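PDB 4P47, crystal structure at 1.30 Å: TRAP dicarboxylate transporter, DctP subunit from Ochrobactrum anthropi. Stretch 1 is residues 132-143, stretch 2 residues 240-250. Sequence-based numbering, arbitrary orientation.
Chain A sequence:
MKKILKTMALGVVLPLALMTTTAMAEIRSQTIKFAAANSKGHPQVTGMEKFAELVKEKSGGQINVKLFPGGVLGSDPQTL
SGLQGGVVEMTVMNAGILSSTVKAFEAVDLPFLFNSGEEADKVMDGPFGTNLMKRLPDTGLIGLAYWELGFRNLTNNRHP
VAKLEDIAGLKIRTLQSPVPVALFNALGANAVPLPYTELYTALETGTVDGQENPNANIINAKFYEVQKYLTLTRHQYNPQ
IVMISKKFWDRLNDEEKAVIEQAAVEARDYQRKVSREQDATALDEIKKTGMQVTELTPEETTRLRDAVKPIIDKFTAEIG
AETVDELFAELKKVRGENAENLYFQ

Stretch 1, residues 132-143: LMKRLPDTGLIG
Stretch 2 (240-250) QIVMISKKFWD

Ile-142 lies over one face of the Trp-249 indole: its CG1 sits 4.0 Å from the centroid of the five-membered ring, 26° off the normal, a CH-pi contact that joins a strand to the helix following its partner strand. Strands 141-143 and 240-245 run antiparallel (141° between N-to-C directions, axes 4.7 Å apart at closest). Ile-142 and Ile-244 form the hydrogen-bonded pair (CA-CA 5.3 Å), with Ile-142 N to Ile-244 O and Ile-244 N to Ile-142 O both 2.9 Å; Leu-141/Ser-245 and Gly-143/Met-243 flank it as non-hydrogen-bonded pairs. Gly-140 (phi/psi 88/18) links the 3-10 segment 137-139 to the strand, and its O accepts Lys-246 N at 3.0 Å, extending the ladder into the first helical residue; a water donates to the same O (2.7 Å) and accepts from Lys-247 N (3.1 Å). Ile-142 (m, m) packs its CB 3.6 Å from CG2 of Ile-244 (t, t). On the Met-243 face, Gly-143 leaves space: a CB there would fall 2.8 Å from Met-133 SD. Ile-241 (t, t) places CD1 3.7 Å from Leu-136 CD1 and 4.0 Å from Met-133 CG, in apolar contact with both. All-trans to CE, Lys-246 passes CD 3.3 Å from Pro-137 O; chi4 (m) then sets NZ 2.7 Å from Asp-250 OD2, a salt bridge.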

# COMPACT_ATOMS: atom_id res chain seq x y z
N LEU A 132 -1.51 15.20 3.10
CA LEU A 132 -0.68 14.76 1.99
C LEU A 132 -1.36 15.12 0.67
O LEU A 132 -0.73 15.65 -0.24
CB LEU A 132 -0.43 13.25 2.04
CG LEU A 132 0.60 12.77 3.08
CD1 LEU A 132 0.66 11.27 3.08
CD2 LEU A 132 1.96 13.37 2.79
N MET A 133 -2.65 14.82 0.55
CA MET A 133 -3.37 15.08 -0.71
C MET A 133 -3.40 16.54 -1.09
O MET A 133 -3.43 16.88 -2.26
CB MET A 133 -4.80 14.53 -0.63
CG MET A 133 -4.83 13.03 -0.64
SD MET A 133 -6.45 12.34 -0.97
CE MET A 133 -7.40 13.09 0.34
N LYS A 134 -3.38 17.43 -0.11
CA LYS A 134 -3.35 18.85 -0.39
C LYS A 134 -2.12 19.31 -1.17
O LYS A 134 -2.12 20.36 -1.80
CB LYS A 134 -3.50 19.65 0.91
CG LYS A 134 -4.90 19.51 1.48
CD LYS A 134 -5.36 20.75 2.25
CE LYS A 134 -5.04 20.65 3.72
NZ LYS A 134 -5.71 21.75 4.48
N ARG A 135 -1.07 18.49 -1.15
CA ARG A 135 0.16 18.79 -1.85
C ARG A 135 0.12 18.42 -3.33
O ARG A 135 1.05 18.73 -4.09
CB ARG A 135 1.33 18.06 -1.15
CG ARG A 135 1.49 18.44 0.33
CD ARG A 135 2.45 17.53 1.12
NE ARG A 135 2.51 17.94 2.53
CZ ARG A 135 3.35 18.85 3.00
NH1 ARG A 135 4.22 19.44 2.19
NH2 ARG A 135 3.32 19.18 4.29
N LEU A 136 -0.94 17.75 -3.77
CA LEU A 136 -0.98 17.21 -5.12
C LEU A 136 -1.33 18.21 -6.23
O LEU A 136 -0.76 18.11 -7.31
CB LEU A 136 -1.90 15.97 -5.19
CG LEU A 136 -1.31 14.75 -4.46
CD1 LEU A 136 -2.38 13.66 -4.38
CD2 LEU A 136 -0.07 14.22 -5.13
N PRO A 137 -2.28 19.13 -5.99
CA PRO A 137 -2.73 19.99 -7.10
C PRO A 137 -1.60 20.76 -7.80
O PRO A 137 -1.61 20.85 -9.03
CB PRO A 137 -3.76 20.90 -6.44
CG PRO A 137 -4.35 20.03 -5.38
CD PRO A 137 -3.18 19.26 -4.83
N ASP A 138 -0.62 21.24 -7.05
CA ASP A 138 0.48 21.98 -7.67
C ASP A 138 1.30 21.12 -8.62
O ASP A 138 2.03 21.65 -9.47
CB ASP A 138 1.39 22.60 -6.61
CG ASP A 138 0.75 23.78 -5.90
OD1 ASP A 138 -0.27 24.29 -6.41
OD2 ASP A 138 1.28 24.18 -4.85
N THR A 139 1.19 19.80 -8.50
CA THR A 139 1.91 18.88 -9.38
C THR A 139 1.04 18.35 -10.52
O THR A 139 1.50 17.46 -11.26
CB THR A 139 2.51 17.68 -8.61
OG1 THR A 139 1.46 16.77 -8.23
CG2 THR A 139 3.25 18.14 -7.36
N GLY A 140 -0.19 18.84 -10.65
CA GLY A 140 -1.08 18.41 -11.71
C GLY A 140 -1.93 17.19 -11.40
O GLY A 140 -2.49 16.59 -12.32
N LEU A 141 -2.07 16.87 -10.12
CA LEU A 141 -2.80 15.68 -9.64
C LEU A 141 -3.82 16.07 -8.59
O LEU A 141 -3.58 16.97 -7.80
CB LEU A 141 -1.80 14.69 -9.03
CG LEU A 141 -0.77 14.14 -10.02
CD1 LEU A 141 0.36 13.47 -9.28
CD2 LEU A 141 -1.43 13.15 -11.01
N ILE A 142 -4.96 15.39 -8.57
CA ILE A 142 -5.96 15.56 -7.53
C ILE A 142 -6.16 14.21 -6.84
O ILE A 142 -6.50 13.21 -7.50
CB ILE A 142 -7.32 15.98 -8.14
CG1 ILE A 142 -7.16 17.25 -8.98
CG2 ILE A 142 -8.38 16.16 -7.06
CD1 ILE A 142 -6.73 18.49 -8.21
N GLY A 143 -5.98 14.17 -5.52
CA GLY A 143 -6.23 12.97 -4.75
C GLY A 143 -7.70 12.84 -4.37
O GLY A 143 -8.33 13.80 -3.91
N GLN A 240 -3.14 2.58 -1.22
CA GLN A 240 -3.16 3.09 -2.58
C GLN A 240 -3.88 4.42 -2.60
O GLN A 240 -4.73 4.70 -1.73
CB GLN A 240 -3.81 2.11 -3.52
CG GLN A 240 -3.07 0.79 -3.50
CD GLN A 240 -3.15 0.08 -4.81
OE1 GLN A 240 -4.21 -0.01 -5.43
NE2 GLN A 240 -2.02 -0.45 -5.24
N ILE A 241 -3.49 5.29 -3.49
CA ILE A 241 -4.19 6.55 -3.66
C ILE A 241 -4.87 6.55 -5.02
O ILE A 241 -4.28 6.19 -6.06
CB ILE A 241 -3.26 7.77 -3.47
CG1 ILE A 241 -4.06 9.06 -3.57
CG2 ILE A 241 -2.11 7.74 -4.45
CD1 ILE A 241 -3.28 10.29 -3.13
N VAL A 242 -6.15 6.92 -5.02
CA VAL A 242 -6.92 7.12 -6.23
C VAL A 242 -6.80 8.57 -6.63
O VAL A 242 -7.08 9.47 -5.82
CB VAL A 242 -8.41 6.79 -5.98
CG1 VAL A 242 -9.23 6.99 -7.26
CG2 VAL A 242 -8.57 5.35 -5.46
N MET A 243 -6.35 8.80 -7.86
CA MET A 243 -6.09 10.14 -8.36
C MET A 243 -6.79 10.39 -9.67
O MET A 243 -7.07 9.47 -10.46
CB MET A 243 -4.59 10.32 -8.59
CG MET A 243 -3.79 10.33 -7.31
SD MET A 243 -1.98 10.30 -7.53
CE MET A 243 -1.76 8.68 -8.30
N ILE A 244 -7.02 11.68 -9.93
CA ILE A 244 -7.55 12.13 -11.18
C ILE A 244 -6.68 13.29 -11.70
O ILE A 244 -6.15 14.08 -10.91
CB ILE A 244 -9.07 12.48 -11.03
CG1 ILE A 244 -9.71 12.80 -12.37
CG2 ILE A 244 -9.30 13.63 -10.03
CD1 ILE A 244 -11.21 12.70 -12.32
N SER A 245 -6.52 13.35 -13.01
CA SER A 245 -5.73 14.39 -13.67
C SER A 245 -6.30 15.78 -13.36
O SER A 245 -7.49 16.02 -13.54
CB SER A 245 -5.73 14.15 -15.18
OG SER A 245 -5.22 15.26 -15.91
N LYS A 246 -5.48 16.71 -12.89
CA LYS A 246 -5.97 18.08 -12.64
C LYS A 246 -6.44 18.77 -13.93
O LYS A 246 -7.43 19.50 -13.91
CB LYS A 246 -4.93 18.92 -11.92
CG LYS A 246 -5.38 20.35 -11.62
CD LYS A 246 -4.39 21.06 -10.72
CE LYS A 246 -4.92 22.43 -10.28
NZ LYS A 246 -5.14 23.33 -11.45
N LYS A 247 -5.75 18.54 -15.03
CA LYS A 247 -6.17 19.12 -16.32
C LYS A 247 -7.63 18.74 -16.61
O LYS A 247 -8.44 19.57 -17.01
CB LYS A 247 -5.24 18.62 -17.42
CG LYS A 247 -5.41 19.28 -18.77
CD LYS A 247 -4.16 19.07 -19.62
CE LYS A 247 -4.32 19.66 -21.02
NZ LYS A 247 -4.94 21.01 -20.99
N PHE A 248 -7.97 17.47 -16.40
CA PHE A 248 -9.34 16.99 -16.57
C PHE A 248 -10.33 17.53 -15.51
O PHE A 248 -11.42 18.00 -15.84
CB PHE A 248 -9.35 15.45 -16.56
CG PHE A 248 -10.71 14.84 -16.75
CD1 PHE A 248 -11.30 14.84 -18.01
CD2 PHE A 248 -11.38 14.22 -15.71
CE1 PHE A 248 -12.54 14.26 -18.21
CE2 PHE A 248 -12.63 13.64 -15.91
CZ PHE A 248 -13.21 13.67 -17.16
N TRP A 249 -9.94 17.44 -14.25
CA TRP A 249 -10.73 17.94 -13.12
C TRP A 249 -11.12 19.40 -13.30
O TRP A 249 -12.26 19.75 -13.04
CB TRP A 249 -9.88 17.81 -11.86
CG TRP A 249 -10.55 18.05 -10.56
CD1 TRP A 249 -10.35 19.13 -9.73
CD2 TRP A 249 -11.49 17.21 -9.90
NE1 TRP A 249 -11.10 18.99 -8.59
CE2 TRP A 249 -11.81 17.82 -8.67
CE3 TRP A 249 -12.08 15.98 -10.21
CZ2 TRP A 249 -12.70 17.26 -7.77
CZ3 TRP A 249 -12.96 15.43 -9.30
CH2 TRP A 249 -13.26 16.06 -8.10
N ASP A 250 -10.20 20.23 -13.78
CA ASP A 250 -10.45 21.66 -13.92
C ASP A 250 -11.53 21.96 -14.95
O ASP A 250 -12.14 23.03 -14.91
CB ASP A 250 -9.16 22.41 -14.26
CG ASP A 250 -8.26 22.60 -13.05
OD1 ASP A 250 -8.76 22.47 -11.91
OD2 ASP A 250 -7.08 22.91 -13.24
O HOH W 1 -2.75 17.64 -14.77